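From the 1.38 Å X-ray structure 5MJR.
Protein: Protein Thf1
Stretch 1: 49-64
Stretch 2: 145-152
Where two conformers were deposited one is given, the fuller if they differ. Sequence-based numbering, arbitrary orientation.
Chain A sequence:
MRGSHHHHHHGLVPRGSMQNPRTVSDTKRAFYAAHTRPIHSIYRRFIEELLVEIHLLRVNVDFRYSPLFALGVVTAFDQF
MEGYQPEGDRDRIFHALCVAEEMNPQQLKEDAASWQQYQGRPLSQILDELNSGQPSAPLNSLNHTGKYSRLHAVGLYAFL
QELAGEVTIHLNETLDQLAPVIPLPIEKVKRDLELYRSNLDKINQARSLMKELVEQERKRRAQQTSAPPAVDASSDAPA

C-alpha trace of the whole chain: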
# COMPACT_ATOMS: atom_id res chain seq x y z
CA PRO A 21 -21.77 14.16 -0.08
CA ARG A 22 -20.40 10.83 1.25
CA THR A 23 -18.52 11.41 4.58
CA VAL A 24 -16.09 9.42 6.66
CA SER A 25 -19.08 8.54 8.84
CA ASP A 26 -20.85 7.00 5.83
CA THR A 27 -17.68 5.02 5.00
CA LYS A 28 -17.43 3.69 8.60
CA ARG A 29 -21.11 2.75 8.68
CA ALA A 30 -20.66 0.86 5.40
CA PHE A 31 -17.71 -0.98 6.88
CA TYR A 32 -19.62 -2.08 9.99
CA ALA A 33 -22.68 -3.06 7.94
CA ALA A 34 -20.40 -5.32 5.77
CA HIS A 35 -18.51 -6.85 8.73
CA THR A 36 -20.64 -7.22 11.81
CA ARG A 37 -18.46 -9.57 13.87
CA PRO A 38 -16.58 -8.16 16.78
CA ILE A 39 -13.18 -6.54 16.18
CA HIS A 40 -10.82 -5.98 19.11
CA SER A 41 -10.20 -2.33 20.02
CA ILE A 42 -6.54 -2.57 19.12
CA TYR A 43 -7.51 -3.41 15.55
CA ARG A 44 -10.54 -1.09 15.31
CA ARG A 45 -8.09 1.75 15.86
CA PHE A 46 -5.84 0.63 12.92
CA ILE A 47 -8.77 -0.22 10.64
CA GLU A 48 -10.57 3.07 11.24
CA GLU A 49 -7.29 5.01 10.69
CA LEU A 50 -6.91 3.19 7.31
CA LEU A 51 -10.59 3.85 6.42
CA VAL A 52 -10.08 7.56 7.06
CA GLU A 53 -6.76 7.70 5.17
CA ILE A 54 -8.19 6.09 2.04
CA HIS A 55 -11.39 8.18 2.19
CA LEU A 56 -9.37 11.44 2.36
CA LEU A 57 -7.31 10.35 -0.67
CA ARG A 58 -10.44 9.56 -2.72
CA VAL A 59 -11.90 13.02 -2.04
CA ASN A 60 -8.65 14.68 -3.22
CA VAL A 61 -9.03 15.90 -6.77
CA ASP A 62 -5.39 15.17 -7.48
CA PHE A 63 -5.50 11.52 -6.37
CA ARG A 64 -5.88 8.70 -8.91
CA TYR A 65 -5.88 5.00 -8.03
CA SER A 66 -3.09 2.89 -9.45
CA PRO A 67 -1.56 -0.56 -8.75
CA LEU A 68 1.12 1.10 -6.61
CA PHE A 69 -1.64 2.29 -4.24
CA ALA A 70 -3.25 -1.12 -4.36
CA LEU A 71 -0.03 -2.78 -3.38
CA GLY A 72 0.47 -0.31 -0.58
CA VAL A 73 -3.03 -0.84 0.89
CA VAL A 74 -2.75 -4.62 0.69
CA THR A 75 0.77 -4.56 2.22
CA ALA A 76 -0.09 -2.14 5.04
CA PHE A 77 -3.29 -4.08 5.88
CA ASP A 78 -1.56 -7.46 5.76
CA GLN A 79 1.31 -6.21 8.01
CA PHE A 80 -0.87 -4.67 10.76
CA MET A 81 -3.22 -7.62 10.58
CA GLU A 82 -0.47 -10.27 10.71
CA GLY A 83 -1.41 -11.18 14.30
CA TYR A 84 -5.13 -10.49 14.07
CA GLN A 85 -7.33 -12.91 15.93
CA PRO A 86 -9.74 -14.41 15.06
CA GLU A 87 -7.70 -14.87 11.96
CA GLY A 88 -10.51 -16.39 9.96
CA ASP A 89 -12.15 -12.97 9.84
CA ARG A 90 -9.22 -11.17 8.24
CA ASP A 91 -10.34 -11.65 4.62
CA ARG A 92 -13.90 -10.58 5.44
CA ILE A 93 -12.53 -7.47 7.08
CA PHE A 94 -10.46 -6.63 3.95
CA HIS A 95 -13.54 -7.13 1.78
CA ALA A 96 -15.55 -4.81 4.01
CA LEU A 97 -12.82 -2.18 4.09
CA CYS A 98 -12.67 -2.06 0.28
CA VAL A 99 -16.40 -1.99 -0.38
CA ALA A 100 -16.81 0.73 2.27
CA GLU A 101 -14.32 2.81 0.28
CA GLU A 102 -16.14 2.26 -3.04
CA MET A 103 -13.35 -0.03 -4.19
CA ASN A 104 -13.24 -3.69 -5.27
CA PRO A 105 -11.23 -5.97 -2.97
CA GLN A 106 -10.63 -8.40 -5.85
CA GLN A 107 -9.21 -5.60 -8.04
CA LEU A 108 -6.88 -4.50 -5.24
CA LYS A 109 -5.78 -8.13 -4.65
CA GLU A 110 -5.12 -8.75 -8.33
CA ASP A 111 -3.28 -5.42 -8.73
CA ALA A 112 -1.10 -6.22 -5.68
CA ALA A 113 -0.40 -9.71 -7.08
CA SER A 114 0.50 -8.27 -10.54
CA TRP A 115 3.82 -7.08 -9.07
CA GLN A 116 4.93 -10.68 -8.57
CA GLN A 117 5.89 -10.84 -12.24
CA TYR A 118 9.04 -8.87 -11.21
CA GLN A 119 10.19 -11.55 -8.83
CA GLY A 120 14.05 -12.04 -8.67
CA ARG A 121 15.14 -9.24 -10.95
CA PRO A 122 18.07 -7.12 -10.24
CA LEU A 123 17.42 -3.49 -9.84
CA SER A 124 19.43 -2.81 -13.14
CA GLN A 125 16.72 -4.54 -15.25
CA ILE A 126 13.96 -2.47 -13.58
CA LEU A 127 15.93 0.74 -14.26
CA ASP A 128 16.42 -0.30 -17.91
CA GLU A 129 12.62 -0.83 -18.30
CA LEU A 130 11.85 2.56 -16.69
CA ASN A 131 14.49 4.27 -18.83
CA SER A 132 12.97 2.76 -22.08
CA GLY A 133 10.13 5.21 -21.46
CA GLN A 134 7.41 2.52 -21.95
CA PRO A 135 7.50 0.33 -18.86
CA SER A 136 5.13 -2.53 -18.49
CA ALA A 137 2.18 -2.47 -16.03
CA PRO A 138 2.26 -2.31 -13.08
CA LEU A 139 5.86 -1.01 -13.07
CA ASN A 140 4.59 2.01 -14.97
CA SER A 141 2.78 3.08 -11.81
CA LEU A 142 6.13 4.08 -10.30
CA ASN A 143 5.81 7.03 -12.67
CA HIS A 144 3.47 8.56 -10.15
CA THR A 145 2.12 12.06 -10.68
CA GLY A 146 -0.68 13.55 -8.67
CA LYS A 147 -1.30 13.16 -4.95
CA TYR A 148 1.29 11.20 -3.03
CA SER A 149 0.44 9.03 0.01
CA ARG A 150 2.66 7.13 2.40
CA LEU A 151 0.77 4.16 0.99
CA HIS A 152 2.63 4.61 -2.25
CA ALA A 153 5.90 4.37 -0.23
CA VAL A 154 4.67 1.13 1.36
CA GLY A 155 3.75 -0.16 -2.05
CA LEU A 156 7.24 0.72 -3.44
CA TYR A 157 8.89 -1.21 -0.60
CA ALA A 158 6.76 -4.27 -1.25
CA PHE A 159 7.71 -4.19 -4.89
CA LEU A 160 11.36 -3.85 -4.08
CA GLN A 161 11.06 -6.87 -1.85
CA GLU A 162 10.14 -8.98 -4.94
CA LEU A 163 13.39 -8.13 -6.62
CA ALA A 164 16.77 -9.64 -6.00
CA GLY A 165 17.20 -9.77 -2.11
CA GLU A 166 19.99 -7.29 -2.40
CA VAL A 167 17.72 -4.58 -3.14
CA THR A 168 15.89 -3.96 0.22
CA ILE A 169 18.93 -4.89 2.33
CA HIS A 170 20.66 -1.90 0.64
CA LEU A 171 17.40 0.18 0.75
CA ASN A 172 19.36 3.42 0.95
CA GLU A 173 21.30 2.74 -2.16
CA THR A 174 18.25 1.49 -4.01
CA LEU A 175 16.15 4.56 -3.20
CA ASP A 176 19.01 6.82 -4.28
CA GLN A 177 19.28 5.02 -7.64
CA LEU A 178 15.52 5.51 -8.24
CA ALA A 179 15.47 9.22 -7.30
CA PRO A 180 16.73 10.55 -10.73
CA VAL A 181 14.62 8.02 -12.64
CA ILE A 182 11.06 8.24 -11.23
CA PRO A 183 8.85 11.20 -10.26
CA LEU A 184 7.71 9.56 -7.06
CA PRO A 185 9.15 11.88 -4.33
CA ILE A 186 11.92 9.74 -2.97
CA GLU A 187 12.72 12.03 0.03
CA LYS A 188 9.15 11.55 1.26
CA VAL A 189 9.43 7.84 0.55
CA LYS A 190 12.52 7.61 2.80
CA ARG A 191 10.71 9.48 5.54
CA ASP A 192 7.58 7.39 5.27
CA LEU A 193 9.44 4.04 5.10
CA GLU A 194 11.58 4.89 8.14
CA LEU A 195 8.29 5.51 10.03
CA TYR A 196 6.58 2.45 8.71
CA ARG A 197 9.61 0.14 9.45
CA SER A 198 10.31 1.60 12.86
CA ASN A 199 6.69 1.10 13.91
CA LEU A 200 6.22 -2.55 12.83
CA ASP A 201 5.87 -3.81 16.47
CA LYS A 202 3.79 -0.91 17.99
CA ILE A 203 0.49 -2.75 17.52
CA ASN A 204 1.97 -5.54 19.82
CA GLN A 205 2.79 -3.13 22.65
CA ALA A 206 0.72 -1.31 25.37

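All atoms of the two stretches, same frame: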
# COMPACT_ATOMS: atom_id res chain seq x y z
N GLU A 49 -8.29 4.08 11.21
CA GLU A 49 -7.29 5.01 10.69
C GLU A 49 -7.12 4.75 9.16
O GLU A 49 -7.03 5.73 8.40
CB GLU A 49 -5.96 4.84 11.42
CG GLU A 49 -5.84 5.52 12.76
CD GLU A 49 -4.42 5.52 13.36
OE1 GLU A 49 -3.44 5.33 12.60
OE2 GLU A 49 -4.36 5.73 14.61
N LEU A 50 -7.07 3.53 8.74
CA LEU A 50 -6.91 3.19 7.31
C LEU A 50 -8.15 3.67 6.52
O LEU A 50 -8.04 4.19 5.41
CB LEU A 50 -6.59 1.72 7.12
CG LEU A 50 -6.23 1.30 5.71
CD1 LEU A 50 -5.03 2.07 5.11
CD2 LEU A 50 -6.03 -0.18 5.68
N LEU A 51 -9.35 3.41 7.12
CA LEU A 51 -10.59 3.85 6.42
C LEU A 51 -10.55 5.36 6.19
O LEU A 51 -10.95 5.83 5.11
CB LEU A 51 -11.85 3.47 7.28
CG LEU A 51 -12.25 2.02 7.26
CD1 LEU A 51 -13.33 1.82 8.33
CD2 LEU A 51 -12.87 1.59 5.92
N VAL A 52 -10.16 6.13 7.19
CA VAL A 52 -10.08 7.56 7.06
C VAL A 52 -9.04 7.98 5.99
O VAL A 52 -9.30 8.84 5.15
CB VAL A 52 -9.78 8.25 8.41
CG1 VAL A 52 -9.46 9.72 8.27
CG2 VAL A 52 -10.98 8.02 9.39
N GLU A 53 -7.86 7.35 6.10
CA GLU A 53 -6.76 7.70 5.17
C GLU A 53 -7.17 7.48 3.73
O GLU A 53 -6.94 8.38 2.89
CB GLU A 53 -5.53 6.82 5.56
CG GLU A 53 -4.32 7.11 4.73
CD GLU A 53 -3.12 6.28 5.12
OE1 GLU A 53 -3.31 5.19 5.76
OE2 GLU A 53 -1.98 6.67 4.78
N ILE A 54 -7.80 6.38 3.40
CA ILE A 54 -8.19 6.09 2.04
C ILE A 54 -9.28 7.05 1.62
O ILE A 54 -9.31 7.54 0.52
CB ILE A 54 -8.61 4.61 1.88
CG1 ILE A 54 -7.42 3.68 2.15
CG2 ILE A 54 -9.26 4.39 0.54
CD1 ILE A 54 -7.76 2.24 2.23
N HIS A 55 -10.27 7.30 2.55
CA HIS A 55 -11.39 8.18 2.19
C HIS A 55 -10.81 9.56 1.78
O HIS A 55 -11.23 10.17 0.81
CB HIS A 55 -12.32 8.28 3.39
CG HIS A 55 -13.48 9.13 3.13
ND1 HIS A 55 -14.74 8.61 2.88
CD2 HIS A 55 -13.59 10.48 3.11
CE1 HIS A 55 -15.56 9.63 2.69
NE2 HIS A 55 -14.89 10.79 2.78
N LEU A 56 -9.91 10.10 2.60
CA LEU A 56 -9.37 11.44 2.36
C LEU A 56 -8.56 11.52 1.06
O LEU A 56 -8.54 12.55 0.40
CB LEU A 56 -8.62 11.93 3.53
CG LEU A 56 -9.45 12.13 4.81
CD1 LEU A 56 -8.47 12.56 5.87
CD2 LEU A 56 -10.57 13.18 4.53
N LEU A 57 -7.93 10.41 0.69
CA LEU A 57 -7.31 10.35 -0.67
C LEU A 57 -8.39 10.41 -1.78
O LEU A 57 -8.23 11.18 -2.74
CB LEU A 57 -6.49 9.12 -0.79
CG LEU A 57 -5.18 9.15 0.01
CD1 LEU A 57 -4.53 7.78 0.02
CD2 LEU A 57 -4.22 10.18 -0.59
N ARG A 58 -9.45 9.61 -1.63
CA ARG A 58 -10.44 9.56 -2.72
C ARG A 58 -11.08 10.94 -2.94
O ARG A 58 -11.43 11.26 -4.09
CB ARG A 58 -11.51 8.53 -2.36
CG ARG A 58 -10.99 7.10 -2.50
CD ARG A 58 -12.08 6.01 -2.28
NE ARG A 58 -12.78 6.14 -1.01
CZ ARG A 58 -14.08 6.46 -0.81
NH1 ARG A 58 -14.93 6.64 -1.91
NH2 ARG A 58 -14.48 6.52 0.57
N VAL A 59 -11.27 11.73 -1.88
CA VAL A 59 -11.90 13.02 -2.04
C VAL A 59 -10.94 14.06 -2.63
O VAL A 59 -11.34 15.13 -2.98
CB VAL A 59 -12.69 13.51 -0.82
CG1 VAL A 59 -13.69 12.52 -0.36
CG2 VAL A 59 -11.79 13.82 0.24
N ASN A 60 -9.66 13.74 -2.71
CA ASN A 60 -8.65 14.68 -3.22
C ASN A 60 -8.66 14.62 -4.72
O ASN A 60 -8.46 13.59 -5.34
CB ASN A 60 -7.27 14.27 -2.69
CG ASN A 60 -6.17 15.27 -2.98
OD1 ASN A 60 -6.02 15.71 -4.09
ND2 ASN A 60 -5.47 15.71 -1.95
N VAL A 61 -8.92 15.78 -5.34
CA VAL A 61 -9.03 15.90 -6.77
C VAL A 61 -7.77 15.51 -7.58
O VAL A 61 -7.83 15.19 -8.79
CB VAL A 61 -9.43 17.31 -7.17
CG1 VAL A 61 -8.34 18.33 -6.85
CG2 VAL A 61 -9.99 17.53 -8.59
N ASP A 62 -6.63 15.53 -6.86
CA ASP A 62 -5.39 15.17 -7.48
C ASP A 62 -5.01 13.69 -7.29
O ASP A 62 -4.00 13.24 -7.81
CB ASP A 62 -4.22 16.07 -6.94
CG ASP A 62 -4.24 17.50 -7.48
OD1 ASP A 62 -4.73 17.74 -8.64
OD2 ASP A 62 -3.85 18.36 -6.67
N PHE A 63 -5.81 12.93 -6.56
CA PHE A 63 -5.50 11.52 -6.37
C PHE A 63 -6.14 10.66 -7.48
O PHE A 63 -7.32 10.83 -7.83
CB PHE A 63 -6.06 11.04 -5.02
CG PHE A 63 -5.90 9.58 -4.78
CD1 PHE A 63 -4.66 9.02 -4.45
CD2 PHE A 63 -6.98 8.71 -4.91
CE1 PHE A 63 -4.54 7.65 -4.27
CE2 PHE A 63 -6.77 7.33 -4.74
CZ PHE A 63 -5.58 6.80 -4.44
N ARG A 64 -5.40 9.68 -7.95
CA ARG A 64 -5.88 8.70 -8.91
C ARG A 64 -5.33 7.31 -8.50
O ARG A 64 -4.12 7.13 -8.36
CB ARG A 64 -5.47 9.04 -10.32
CG ARG A 64 -5.95 8.10 -11.39
CD ARG A 64 -5.59 8.61 -12.78
NE ARG A 64 -5.87 7.63 -13.91
CZ ARG A 64 -6.97 7.49 -14.62
NH1 ARG A 64 -8.00 8.26 -14.30
NH2 ARG A 64 -7.03 6.61 -15.72
N THR A 145 2.40 10.61 -10.74
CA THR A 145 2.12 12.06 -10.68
C THR A 145 0.79 12.25 -9.91
O THR A 145 0.03 11.34 -9.77
CB THR A 145 2.15 12.64 -12.11
OG1 THR A 145 1.01 12.19 -12.86
CG2 THR A 145 3.45 12.20 -12.82
N GLY A 146 0.45 13.44 -9.52
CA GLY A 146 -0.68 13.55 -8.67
C GLY A 146 -0.37 13.13 -7.25
O GLY A 146 0.76 12.89 -6.82
N LYS A 147 -1.40 13.12 -6.45
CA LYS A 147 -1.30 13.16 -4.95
C LYS A 147 -0.53 11.91 -4.47
O LYS A 147 -0.87 10.78 -4.79
CB LYS A 147 -2.70 13.15 -4.37
CG LYS A 147 -2.75 13.02 -2.86
CD LYS A 147 -2.19 14.19 -2.15
CE LYS A 147 -2.33 14.04 -0.64
NZ LYS A 147 -1.70 15.20 0.02
N TYR A 148 0.49 12.20 -3.68
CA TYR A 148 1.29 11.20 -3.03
C TYR A 148 0.77 10.87 -1.62
O TYR A 148 0.42 11.80 -0.86
CB TYR A 148 2.73 11.70 -2.92
CG TYR A 148 3.63 10.87 -2.01
CD1 TYR A 148 4.24 9.73 -2.44
CD2 TYR A 148 3.80 11.22 -0.67
CE1 TYR A 148 4.98 8.95 -1.60
CE2 TYR A 148 4.55 10.45 0.21
CZ TYR A 148 5.16 9.33 -0.25
OH TYR A 148 5.91 8.55 0.56
N SER A 149 0.77 9.58 -1.32
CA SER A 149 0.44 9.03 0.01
C SER A 149 1.62 8.23 0.51
O SER A 149 2.30 7.52 -0.27
CB SER A 149 -0.80 8.11 -0.17
OG SER A 149 -1.10 7.37 1.03
N ARG A 150 1.74 8.13 1.83
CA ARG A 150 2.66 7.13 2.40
C ARG A 150 2.36 5.74 1.94
O ARG A 150 3.22 4.88 1.92
CB ARG A 150 2.63 7.24 3.95
CG ARG A 150 1.36 6.82 4.56
CD ARG A 150 1.43 5.39 5.08
NE ARG A 150 0.14 4.92 5.53
CZ ARG A 150 -0.06 3.79 6.21
NH1 ARG A 150 0.97 2.97 6.50
NH2 ARG A 150 -1.31 3.42 6.45
N LEU A 151 1.08 5.47 1.58
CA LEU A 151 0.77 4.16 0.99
C LEU A 151 1.52 3.86 -0.29
O LEU A 151 1.80 2.68 -0.54
CB LEU A 151 -0.76 3.98 0.86
CG LEU A 151 -1.58 3.92 2.14
CD1 LEU A 151 -3.03 4.21 1.87
CD2 LEU A 151 -1.35 2.60 2.78
N HIS A 152 1.84 4.89 -1.06
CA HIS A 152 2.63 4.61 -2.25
C HIS A 152 4.08 4.26 -1.88
O HIS A 152 4.68 3.42 -2.55
CB HIS A 152 2.69 5.89 -3.07
CG HIS A 152 1.38 6.28 -3.66
ND1 HIS A 152 0.81 7.49 -3.35
CD2 HIS A 152 0.59 5.64 -4.55
CE1 HIS A 152 -0.32 7.54 -4.09
NE2 HIS A 152 -0.50 6.42 -4.80
O HOH W 1 -2.05 8.76 3.06
O HOH W 2 -3.08 17.56 -1.24
O HOH W 3 -2.21 5.77 -6.91
O HOH W 4 -2.50 9.89 -7.02

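A salt bridge joins Glu 53, on the helix of stretch 1, to Arg 150, near the start of the helix in stretch 2. Arg 150 NH2 donates to Glu 53 OE1 at 2.8 Å, and Arg 150 NE donates to Glu 53 OE2, also at 2.8 Å, both nearly linear. The carboxylate therefore meets the guanidinium along its edge, where two N-H groups point the same way, and charge attraction is combined with two well-directed hydrogen bonds. Glu 53 suits this place because its CA-to-CB bond points toward stretch 2 and its extended side chain (chi1 and chi2 both t) carries the carboxylate across. The CA-to-CB bond of Arg 150 points sideways, yet its long side chain brings the guanidinium back to the acid.

A single backbone hydrogen bond joins the loops: Lys 147 N donates to Asp 62 O at 2.9 Å. It forms where the chains run close, with Phe 63 CA and Lys 147 CA 4.7 Å apart. A type I turn from Asn 60 to Phe 63 shapes this part of stretch 1, and Asn 60 OD1 steadies it by accepting from Asp 62 N at 2.8 Å. Gly 146 CA lies 3.4 Å from Asp 62 O. A CB here would come within 2.6 Å of Asp 62 O, and at these backbone angles it would also jam against the preceding carbonyl oxygen, so glycine fits on both counts.

Apolar packing lies beside the salt bridge. Leu 151 points toward stretch 1, and its CD1 is 4.3 Å from Leu 57 CD1, 4.4 Å from Leu 50 CD1 and 4.4 Å from Ile 54 CG1. All four residues are buried, as suits branched aliphatic side chains with no polar group to satisfy. Leu 57 also reaches the aliphatic part of Lys 147, with Leu 57 CD2 3.9 Å from Lys 147 CG. Lys 147 serves two ends: its methylenes cover Leu 57 and the loop, while its ammonium reaches a water shared with Asn 60. Phe 63 CE1 approaches His 152 CE1 at 4.2 Å, with the imidazole carbon near the plane of the phenyl ring at its edge.

Ser 149 is buried but well satisfied. As the N-cap, its OG accepts from Leu 151 N at 2.9 Å, serving an amide that has no earlier helical carbonyl to pair with. Its own amide, Ser 149 N, donates to His 152 ND1 at 2.9 Å, which helps to fix the imidazole.

Four waters complete the contact. One donates to Glu 53 OE2 at 2.7 Å and is hydrogen-bonded to Ser 149 OG at 2.6 Å, tying the salt bridge to the cap. Another accepts from Asn 60 ND2 at 3.1 Å and Lys 147 NZ at 3.0 Å. A third links Arg 64 O with His 152 NE2, and the fourth links Arg 64 N with Lys 147 O. Together the stretches bury 501 Å².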